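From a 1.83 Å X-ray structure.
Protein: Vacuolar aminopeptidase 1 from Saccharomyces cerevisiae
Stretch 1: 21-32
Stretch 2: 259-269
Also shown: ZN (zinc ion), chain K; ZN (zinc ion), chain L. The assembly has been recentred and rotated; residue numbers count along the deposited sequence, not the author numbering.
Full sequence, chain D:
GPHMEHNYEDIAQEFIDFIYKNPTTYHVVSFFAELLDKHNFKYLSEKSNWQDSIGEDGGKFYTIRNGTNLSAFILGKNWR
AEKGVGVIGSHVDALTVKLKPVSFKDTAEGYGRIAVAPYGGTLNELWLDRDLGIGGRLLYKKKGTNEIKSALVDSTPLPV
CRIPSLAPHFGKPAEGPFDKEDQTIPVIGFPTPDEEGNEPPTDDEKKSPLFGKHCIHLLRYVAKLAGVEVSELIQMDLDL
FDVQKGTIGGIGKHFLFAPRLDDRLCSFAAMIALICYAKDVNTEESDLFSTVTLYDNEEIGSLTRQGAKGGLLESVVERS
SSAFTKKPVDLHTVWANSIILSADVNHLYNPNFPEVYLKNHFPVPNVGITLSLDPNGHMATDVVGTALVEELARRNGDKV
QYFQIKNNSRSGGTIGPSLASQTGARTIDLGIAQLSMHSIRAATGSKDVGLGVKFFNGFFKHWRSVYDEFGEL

Stretch 1 21-32: KNPTTYHVVSFF
Stretch 2 259-269: PRLDDRLCSFA

A single arginine, Arg264, reaches out from one helix to the turn that begins another, about 240 residues away in sequence, and has 88 Å² covered by the first stretch, the largest share of any residue in a contact of 380 Å². Helix 25-32, with ordinary alpha-helical phi/psi, and the helix carrying Arg264 and Phe268 both continue later in the chain. They run almost parallel, 5° apart in their N-to-C directions, yet their axes come no closer than 12.0 Å, and side chains, most of all Arg264, span the gap. In register, CA atoms pair Pro23 with Arg260 (8.3 Å), Val28 with Arg264 (8.2 Å) and Phe32 with Phe268 (8.5 Å).

Arg264 points its CA-to-CB bond toward the first stretch and is extended beyond an m chi1, with chi2 163°, chi3 -173° and chi4 -178°. Arg264 NH1 donates a hydrogen bond of 2.8 Å to Pro23 O, which lies near the guanidinium plane (N-H...O 157°), and Arg264 NH2 gives a weak one of 3.2 Å to Thr25 OG1 (chi1 m). Val28 CG2 (chi1 t) packs over a face of the guanidinium, 3.6 Å from Arg264 NE, so the methyl covers the flat group without competing for its protons.

The turn that receives it leaves helical geometry at Asn22 (phi/psi -135/72), passes through Pro23 (-63/-35, C-gamma endo) and reaches the N-cap Thr24 (-106/165, chi1 p). Thr24 OG1 and His27 ND1 are hydrogen-bonded at 2.7 Å, while Val28 N to Thr24 O (3.0 Å) starts the helical ladder. Arg260, with positive phi (55/38) and chi angles m, t, m and -86°, lays its guanidinium face against Pro23 CA. Water 1 donates to Asn22 O (2.7 Å) and accepts from Arg260 NE and Arg264 NH1 (2.9 Å each).

One helical turn further along, the contact becomes aromatic. Phe31 (chi1 t, chi2 86°) and Phe32 (chi1 m, chi2 -50°) direct their CA-to-CB bonds toward the second stretch; that of Phe268 (chi1 t, chi2 85°) runs sideways. Phe31 CE2 lies 4.2 Å from Phe268 CE1, at the edge of the Phe268 ring, and Phe32 CE1 is 4.3 Å from Phe268 CD1. Phe32 CZ also reaches the backbone, 3.8 Å from Phe268 CA and 4.0 Å from Ser267 O. Phe32 and Phe268, both buried, have 57 and 47 Å² covered across the contact.

A cis peptide joins Asp262 to Asp263. Asp262 OD1 and OD2 each bind a different zinc ion at 2.0 Å.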

# COMPACT_ATOMS: atom_id res chain seq x y z
N LYS D 21 39.18 -8.55 34.57
CA LYS D 21 39.07 -9.15 35.90
C LYS D 21 37.87 -8.71 36.73
O LYS D 21 37.60 -9.29 37.78
CB LYS D 21 40.36 -8.89 36.69
CG LYS D 21 41.58 -9.59 36.11
CD LYS D 21 42.85 -9.18 36.83
CE LYS D 21 44.06 -9.93 36.28
NZ LYS D 21 45.33 -9.48 36.93
N ASN D 22 37.14 -7.70 36.26
CA ASN D 22 35.98 -7.19 37.00
C ASN D 22 34.82 -6.98 36.03
O ASN D 22 34.44 -5.85 35.72
CB ASN D 22 36.37 -5.88 37.67
CG ASN D 22 37.58 -6.04 38.58
OD1 ASN D 22 37.46 -6.52 39.70
ND2 ASN D 22 38.75 -5.67 38.07
N PRO D 23 34.23 -8.08 35.55
CA PRO D 23 33.11 -8.09 34.60
C PRO D 23 31.78 -7.45 34.99
O PRO D 23 31.10 -6.89 34.14
CB PRO D 23 32.97 -9.57 34.26
CG PRO D 23 33.31 -10.22 35.57
CD PRO D 23 34.55 -9.45 35.99
N THR D 24 31.41 -7.55 36.27
CA THR D 24 30.14 -6.98 36.70
C THR D 24 30.33 -5.71 37.52
O THR D 24 31.43 -5.41 37.99
CB THR D 24 29.34 -7.98 37.56
OG1 THR D 24 29.92 -8.08 38.86
CG2 THR D 24 29.34 -9.36 36.90
N THR D 25 29.25 -4.95 37.69
CA THR D 25 29.30 -3.72 38.46
C THR D 25 29.83 -4.01 39.87
O THR D 25 30.62 -3.24 40.42
CB THR D 25 27.91 -3.07 38.54
OG1 THR D 25 27.39 -2.90 37.22
CG2 THR D 25 28.00 -1.70 39.22
N TYR D 26 29.39 -5.13 40.44
CA TYR D 26 29.85 -5.52 41.78
C TYR D 26 31.37 -5.65 41.84
O TYR D 26 31.99 -5.17 42.79
CB TYR D 26 29.23 -6.86 42.19
CG TYR D 26 27.74 -6.80 42.42
CD1 TYR D 26 27.20 -6.09 43.49
CD2 TYR D 26 26.86 -7.46 41.56
CE1 TYR D 26 25.82 -6.03 43.70
CE2 TYR D 26 25.48 -7.41 41.76
CZ TYR D 26 24.97 -6.70 42.83
OH TYR D 26 23.61 -6.65 43.02
N HIS D 27 31.96 -6.30 40.83
CA HIS D 27 33.42 -6.48 40.80
C HIS D 27 34.12 -5.14 40.66
O HIS D 27 35.14 -4.89 41.30
CB HIS D 27 33.86 -7.38 39.64
CG HIS D 27 33.43 -8.81 39.77
ND1 HIS D 27 32.25 -9.28 39.26
CD2 HIS D 27 34.03 -9.86 40.37
CE1 HIS D 27 32.13 -10.57 39.53
NE2 HIS D 27 33.20 -10.95 40.21
N VAL D 28 33.58 -4.28 39.79
CA VAL D 28 34.17 -2.96 39.55
C VAL D 28 34.24 -2.12 40.83
O VAL D 28 35.27 -1.52 41.13
CB VAL D 28 33.37 -2.19 38.47
CG1 VAL D 28 33.86 -0.75 38.38
CG2 VAL D 28 33.53 -2.89 37.13
N VAL D 29 33.14 -2.08 41.56
CA VAL D 29 33.09 -1.34 42.82
C VAL D 29 34.07 -1.95 43.82
O VAL D 29 34.79 -1.23 44.50
CB VAL D 29 31.67 -1.33 43.40
CG1 VAL D 29 31.69 -0.78 44.82
CG2 VAL D 29 30.75 -0.48 42.52
N SER D 30 34.10 -3.28 43.89
CA SER D 30 34.98 -4.00 44.80
C SER D 30 36.42 -3.69 44.45
O SER D 30 37.25 -3.53 45.33
CB SER D 30 34.74 -5.51 44.69
OG SER D 30 35.47 -6.22 45.66
N PHE D 31 36.71 -3.62 43.15
CA PHE D 31 38.05 -3.31 42.67
C PHE D 31 38.51 -1.94 43.15
O PHE D 31 39.63 -1.78 43.63
CB PHE D 31 38.07 -3.31 41.13
CG PHE D 31 39.34 -2.76 40.53
CD1 PHE D 31 40.45 -3.58 40.34
CD2 PHE D 31 39.43 -1.42 40.17
CE1 PHE D 31 41.63 -3.06 39.78
CE2 PHE D 31 40.60 -0.90 39.61
CZ PHE D 31 41.70 -1.72 39.42
N PHE D 32 37.65 -0.94 42.99
CA PHE D 32 37.98 0.42 43.41
C PHE D 32 38.08 0.55 44.93
O PHE D 32 38.89 1.33 45.44
CB PHE D 32 36.97 1.42 42.86
CG PHE D 32 37.08 1.64 41.38
CD1 PHE D 32 38.31 1.92 40.79
CD2 PHE D 32 35.95 1.57 40.56
CE1 PHE D 32 38.43 2.12 39.41
CE2 PHE D 32 36.05 1.78 39.18
CZ PHE D 32 37.29 2.05 38.61
N PRO D 259 35.39 -4.83 25.95
CA PRO D 259 33.97 -4.74 26.26
C PRO D 259 33.70 -3.80 27.42
O PRO D 259 34.61 -3.45 28.18
CB PRO D 259 33.62 -6.18 26.63
CG PRO D 259 34.86 -6.60 27.38
CD PRO D 259 35.97 -6.07 26.48
N ARG D 260 32.45 -3.36 27.51
CA ARG D 260 31.99 -2.52 28.61
C ARG D 260 32.74 -1.21 28.84
O ARG D 260 32.93 -0.80 29.98
CB ARG D 260 31.96 -3.38 29.88
CG ARG D 260 31.27 -4.74 29.66
CD ARG D 260 31.32 -5.67 30.88
NE ARG D 260 32.66 -6.18 31.19
CZ ARG D 260 33.21 -7.26 30.64
NH1 ARG D 260 34.44 -7.63 30.99
NH2 ARG D 260 32.55 -7.98 29.74
N LEU D 261 33.16 -0.54 27.76
CA LEU D 261 33.87 0.74 27.88
C LEU D 261 32.97 1.83 28.46
O LEU D 261 33.41 2.68 29.22
CB LEU D 261 34.41 1.18 26.51
CG LEU D 261 35.49 0.32 25.84
CD1 LEU D 261 35.99 1.04 24.59
CD2 LEU D 261 36.65 0.10 26.81
N ASP D 262 31.69 1.81 28.09
CA ASP D 262 30.72 2.77 28.57
C ASP D 262 30.14 2.23 29.89
O ASP D 262 29.43 1.23 29.85
CB ASP D 262 29.60 2.89 27.53
CG ASP D 262 28.48 3.84 27.93
OD1 ASP D 262 28.58 4.50 28.98
OD2 ASP D 262 27.49 3.95 27.17
N ASP D 263 30.45 2.82 31.05
CA ASP D 263 31.31 4.00 31.21
C ASP D 263 32.49 3.68 32.15
O ASP D 263 32.97 4.54 32.88
CB ASP D 263 30.43 5.15 31.77
CG ASP D 263 31.17 6.48 31.92
OD1 ASP D 263 32.06 6.77 31.09
OD2 ASP D 263 30.85 7.25 32.85
N ARG D 264 32.95 2.44 32.13
CA ARG D 264 34.06 2.05 33.01
C ARG D 264 35.36 2.67 32.52
O ARG D 264 36.35 2.74 33.26
CB ARG D 264 34.14 0.52 33.07
CG ARG D 264 32.96 -0.05 33.86
CD ARG D 264 32.69 -1.54 33.67
NE ARG D 264 31.44 -1.87 34.35
CZ ARG D 264 30.91 -3.08 34.42
NH1 ARG D 264 31.52 -4.11 33.85
NH2 ARG D 264 29.75 -3.27 35.05
N LEU D 265 35.36 3.14 31.27
CA LEU D 265 36.54 3.80 30.71
C LEU D 265 36.77 5.11 31.49
O LEU D 265 37.87 5.38 31.97
CB LEU D 265 36.33 4.09 29.22
CG LEU D 265 37.39 4.88 28.45
CD1 LEU D 265 38.77 4.27 28.64
CD2 LEU D 265 37.00 4.90 26.97
N CYS D 266 35.72 5.93 31.59
CA CYS D 266 35.83 7.19 32.33
C CYS D 266 35.93 6.93 33.83
O CYS D 266 36.64 7.64 34.54
CB CYS D 266 34.61 8.08 32.07
SG CYS D 266 34.63 8.93 30.49
N SER D 267 35.21 5.93 34.32
CA SER D 267 35.24 5.61 35.74
C SER D 267 36.66 5.25 36.18
O SER D 267 37.15 5.75 37.19
CB SER D 267 34.29 4.45 36.06
OG SER D 267 32.94 4.86 35.92
N PHE D 268 37.32 4.39 35.41
CA PHE D 268 38.69 3.97 35.70
C PHE D 268 39.64 5.16 35.64
O PHE D 268 40.44 5.39 36.55
CB PHE D 268 39.13 2.90 34.70
CG PHE D 268 40.53 2.38 34.94
CD1 PHE D 268 40.76 1.35 35.85
CD2 PHE D 268 41.61 2.91 34.23
CE1 PHE D 268 42.06 0.86 36.05
CE2 PHE D 268 42.91 2.43 34.43
CZ PHE D 268 43.13 1.40 35.34
N ALA D 269 39.56 5.92 34.54
CA ALA D 269 40.43 7.08 34.37
C ALA D 269 40.24 8.10 35.49
O ALA D 269 41.21 8.66 35.99
CB ALA D 269 40.16 7.74 33.02
ZN ZN K . 27.48 6.06 29.52
ZN ZN L . 25.57 3.93 27.76
O HOH W 1 34.20 -4.85 33.22
O HOH W 2 27.73 7.07 27.34
O HOH W 3 25.55 5.59 29.05